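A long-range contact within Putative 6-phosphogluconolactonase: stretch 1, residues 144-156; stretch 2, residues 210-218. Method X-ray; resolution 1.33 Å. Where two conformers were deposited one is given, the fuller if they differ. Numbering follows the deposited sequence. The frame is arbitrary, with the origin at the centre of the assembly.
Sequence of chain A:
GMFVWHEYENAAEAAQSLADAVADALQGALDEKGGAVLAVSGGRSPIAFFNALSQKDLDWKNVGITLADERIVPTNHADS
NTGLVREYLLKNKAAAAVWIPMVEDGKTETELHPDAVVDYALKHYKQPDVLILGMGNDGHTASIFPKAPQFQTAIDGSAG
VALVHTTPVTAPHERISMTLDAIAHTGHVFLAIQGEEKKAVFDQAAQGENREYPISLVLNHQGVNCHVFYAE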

# COMPACT_ATOMS: atom_id res chain seq x y z
N ILE A 144 2.77 -7.17 -6.01
CA ILE A 144 3.65 -7.42 -7.15
C ILE A 144 4.68 -8.47 -6.69
O ILE A 144 5.72 -8.17 -6.13
CB ILE A 144 4.33 -6.14 -7.64
CG1 ILE A 144 3.28 -5.09 -7.95
CG2 ILE A 144 5.20 -6.48 -8.86
CD1 ILE A 144 3.88 -3.68 -8.28
N PHE A 145 4.28 -9.71 -6.86
CA PHE A 145 5.04 -10.86 -6.42
C PHE A 145 5.98 -11.35 -7.56
O PHE A 145 5.56 -11.38 -8.72
CB PHE A 145 4.11 -12.00 -6.05
CG PHE A 145 3.46 -11.86 -4.69
CD1 PHE A 145 4.08 -12.38 -3.59
CD2 PHE A 145 2.23 -11.22 -4.53
CE1 PHE A 145 3.48 -12.25 -2.32
CE2 PHE A 145 1.64 -11.08 -3.30
CZ PHE A 145 2.27 -11.60 -2.17
N PRO A 146 7.22 -11.72 -7.22
CA PRO A 146 8.20 -12.03 -8.28
C PRO A 146 7.86 -13.23 -9.16
O PRO A 146 8.30 -13.26 -10.32
CB PRO A 146 9.48 -12.24 -7.51
CG PRO A 146 9.02 -12.67 -6.13
CD PRO A 146 7.80 -11.87 -5.88
N LYS A 147 7.11 -14.20 -8.67
CA LYS A 147 6.72 -15.36 -9.48
C LYS A 147 5.33 -15.24 -10.10
O LYS A 147 4.86 -16.14 -10.78
CB LYS A 147 6.80 -16.66 -8.64
CG LYS A 147 8.19 -16.91 -8.10
CD LYS A 147 8.32 -18.27 -7.48
CE LYS A 147 9.77 -18.53 -6.99
NZ LYS A 147 10.70 -17.30 -6.89
N ALA A 148 4.64 -14.11 -9.91
CA ALA A 148 3.34 -13.96 -10.50
C ALA A 148 3.42 -14.10 -12.03
O ALA A 148 4.20 -13.37 -12.64
CB ALA A 148 2.74 -12.55 -10.15
N PRO A 149 2.52 -14.86 -12.65
CA PRO A 149 2.54 -14.90 -14.13
C PRO A 149 2.17 -13.58 -14.77
O PRO A 149 2.50 -13.35 -15.92
CB PRO A 149 1.46 -15.93 -14.46
CG PRO A 149 1.03 -16.54 -13.24
CD PRO A 149 1.62 -15.86 -12.05
N GLN A 150 1.52 -12.71 -14.02
CA GLN A 150 1.10 -11.39 -14.46
C GLN A 150 2.17 -10.30 -14.20
O GLN A 150 1.89 -9.12 -14.35
CB GLN A 150 -0.24 -10.99 -13.83
CG GLN A 150 -1.30 -12.08 -13.92
CD GLN A 150 -1.33 -13.01 -12.71
OE1 GLN A 150 -0.34 -13.11 -11.96
NE2 GLN A 150 -2.46 -13.69 -12.51
N PHE A 151 3.38 -10.69 -13.83
CA PHE A 151 4.42 -9.71 -13.49
C PHE A 151 4.70 -8.75 -14.63
O PHE A 151 4.80 -7.55 -14.41
CB PHE A 151 5.71 -10.42 -13.08
CG PHE A 151 6.74 -9.56 -12.49
CD1 PHE A 151 7.67 -8.85 -13.26
CD2 PHE A 151 6.78 -9.40 -11.12
CE1 PHE A 151 8.61 -8.02 -12.65
CE2 PHE A 151 7.71 -8.60 -10.56
CZ PHE A 151 8.61 -7.91 -11.26
N GLN A 152 4.82 -9.22 -15.87
CA GLN A 152 5.06 -8.31 -16.98
C GLN A 152 3.94 -7.30 -17.17
O GLN A 152 4.20 -6.15 -17.51
CB GLN A 152 5.32 -9.07 -18.30
CG GLN A 152 6.64 -9.87 -18.31
CD GLN A 152 7.82 -9.01 -18.20
OE1 GLN A 152 8.62 -9.14 -17.27
NE2 GLN A 152 8.00 -8.13 -19.20
N THR A 153 2.70 -7.71 -16.95
CA THR A 153 1.57 -6.75 -16.98
C THR A 153 1.70 -5.72 -15.85
O THR A 153 1.50 -4.54 -16.08
CB THR A 153 0.21 -7.47 -16.92
OG1 THR A 153 0.09 -8.35 -18.06
CG2 THR A 153 -0.98 -6.49 -16.90
N ALA A 154 2.10 -6.15 -14.68
CA ALA A 154 2.19 -5.27 -13.52
C ALA A 154 3.22 -4.20 -13.71
O ALA A 154 3.09 -3.11 -13.15
CB ALA A 154 2.48 -6.09 -12.23
N ILE A 155 4.27 -4.48 -14.48
CA ILE A 155 5.35 -3.52 -14.73
C ILE A 155 5.26 -2.76 -16.06
O ILE A 155 6.10 -1.93 -16.31
CB ILE A 155 6.74 -4.15 -14.55
CG1 ILE A 155 7.07 -5.12 -15.70
CG2 ILE A 155 6.91 -4.80 -13.15
CD1 ILE A 155 8.56 -5.58 -15.74
N ASP A 156 4.20 -3.04 -16.83
CA ASP A 156 3.97 -2.38 -18.11
C ASP A 156 3.12 -1.12 -17.91
O ASP A 156 1.89 -1.19 -17.95
CB ASP A 156 3.23 -3.30 -19.09
CG ASP A 156 3.09 -2.66 -20.48
OD1 ASP A 156 3.63 -1.54 -20.68
OD2 ASP A 156 2.41 -3.29 -21.33
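Stretch 2 (210-218) NREYPISLV

Loops that meet far from each other in sequence often pack by a simple rule: compact apolar side chains interlock at the centre, and long polar ones close over the margin. The contact between residues 144-156 and 210-218 illustrates it, burying 462 Å² in all. At its heart is P214, whose ring fits against the side chains of three residues of the first stretch. Its CG lies 3.9 Å from CD of P146 and 3.8 Å from CE2 of F151, where it meets the edge of the aromatic ring, while its CB lies 4.1 Å from CG2 of I144. The same CG comes within 3.4 Å of O of I144, a carbonyl left without a polar partner.

From this centre both chains run on into helices, the second of which continues beyond the stretch. F151, with chi1 in t, begins one and reaches L217 in the other, CZ to CD1 at 3.9 Å; CG2 of I155, one turn later, touches that same CD1 of L217, also at 3.9 Å. Here the backbones stand well apart, with CA of I155 8.8 Å from CA of L217, whereas CA of P146 and CA of E212 are only 5.5 Å apart, where two type I turns, F145 to A148 and N210 to Y213, meet.

R211 makes the transition to the polar edge. Its guanidinium lies over a face of F151, CZ 4.1 Å from the ring centroid in an off-centre cation-pi contact, which leaves its edge free for polar partners: NH2 donates a hydrogen bond to O of P146 (3.2 Å). Water 1 reinforces the junction, donating to O of P146 and accepting from NE of R211. Also at the polar margin, NZ of K147 and OE2 of E212 stand 4.1 Å apart, too far for a salt bridge; water 2 links the two side chains instead, accepting from NZ of K147 and donating to OE1 of E212.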

# COMPACT_ATOMS: atom_id res chain seq x y z
N ASN A 210 16.20 -5.49 -9.82
CA ASN A 210 16.19 -6.93 -10.02
C ASN A 210 14.77 -7.41 -9.77
O ASN A 210 14.24 -7.25 -8.67
CB ASN A 210 17.17 -7.61 -9.10
CG ASN A 210 17.27 -9.09 -9.34
OD1 ASN A 210 16.48 -9.68 -10.07
ND2 ASN A 210 18.32 -9.69 -8.79
N ARG A 211 14.11 -7.98 -10.76
CA ARG A 211 12.71 -8.42 -10.59
C ARG A 211 12.58 -9.54 -9.57
O ARG A 211 11.47 -9.86 -9.14
CB ARG A 211 12.08 -8.88 -11.93
CG ARG A 211 12.87 -9.99 -12.66
CD ARG A 211 12.11 -10.55 -13.85
NE ARG A 211 10.97 -11.29 -13.35
CZ ARG A 211 9.83 -11.51 -13.98
NH1 ARG A 211 9.61 -11.04 -15.23
NH2 ARG A 211 8.90 -12.24 -13.34
N GLU A 212 13.69 -10.16 -9.18
CA GLU A 212 13.62 -11.14 -8.10
C GLU A 212 13.14 -10.48 -6.77
O GLU A 212 12.55 -11.15 -5.96
CB GLU A 212 14.97 -11.77 -7.93
CG GLU A 212 15.08 -12.90 -6.94
CD GLU A 212 14.22 -14.12 -7.27
OE1 GLU A 212 13.75 -14.33 -8.43
OE2 GLU A 212 14.01 -14.89 -6.30
N TYR A 213 13.44 -9.19 -6.62
CA TYR A 213 13.05 -8.42 -5.43
C TYR A 213 12.24 -7.21 -5.93
O TYR A 213 12.82 -6.15 -6.17
CB TYR A 213 14.30 -7.95 -4.63
CG TYR A 213 15.28 -9.06 -4.36
CD1 TYR A 213 14.96 -10.13 -3.54
CD2 TYR A 213 16.49 -9.08 -5.05
CE1 TYR A 213 15.88 -11.18 -3.34
CE2 TYR A 213 17.41 -10.11 -4.87
CZ TYR A 213 17.09 -11.17 -4.02
OH TYR A 213 18.00 -12.19 -3.87
N PRO A 214 10.92 -7.40 -6.13
CA PRO A 214 10.18 -6.36 -6.86
C PRO A 214 10.24 -4.95 -6.27
O PRO A 214 10.17 -3.97 -7.04
CB PRO A 214 8.76 -6.93 -6.91
CG PRO A 214 8.97 -8.36 -7.00
CD PRO A 214 10.12 -8.63 -6.03
N ILE A 215 10.41 -4.82 -4.96
CA ILE A 215 10.56 -3.48 -4.39
C ILE A 215 11.73 -2.70 -4.99
O ILE A 215 11.71 -1.48 -5.03
CB ILE A 215 10.66 -3.55 -2.87
CG1 ILE A 215 10.59 -2.17 -2.22
CG2 ILE A 215 12.01 -4.18 -2.42
CD1 ILE A 215 9.31 -1.45 -2.23
N SER A 216 12.72 -3.43 -5.50
CA SER A 216 13.86 -2.81 -6.17
C SER A 216 13.43 -1.97 -7.36
O SER A 216 14.13 -1.03 -7.72
CB SER A 216 14.90 -3.82 -6.68
OG SER A 216 14.45 -4.58 -7.76
N LEU A 217 12.33 -2.33 -8.00
CA LEU A 217 11.86 -1.58 -9.16
C LEU A 217 11.23 -0.25 -8.78
O LEU A 217 11.10 0.66 -9.62
CB LEU A 217 10.89 -2.40 -10.00
CG LEU A 217 11.42 -3.78 -10.47
CD1 LEU A 217 10.33 -4.43 -11.32
CD2 LEU A 217 12.80 -3.67 -11.14
N VAL A 218 10.77 -0.15 -7.52
CA VAL A 218 10.27 1.09 -6.97
C VAL A 218 11.43 1.94 -6.48
O VAL A 218 11.49 3.11 -6.81
CB VAL A 218 9.28 0.80 -5.83
CG1 VAL A 218 8.83 2.14 -5.15
CG2 VAL A 218 8.07 -0.07 -6.29
O HOH W 1 10.80 -12.06 -10.77
O HOH W 2 11.43 -15.85 -9.05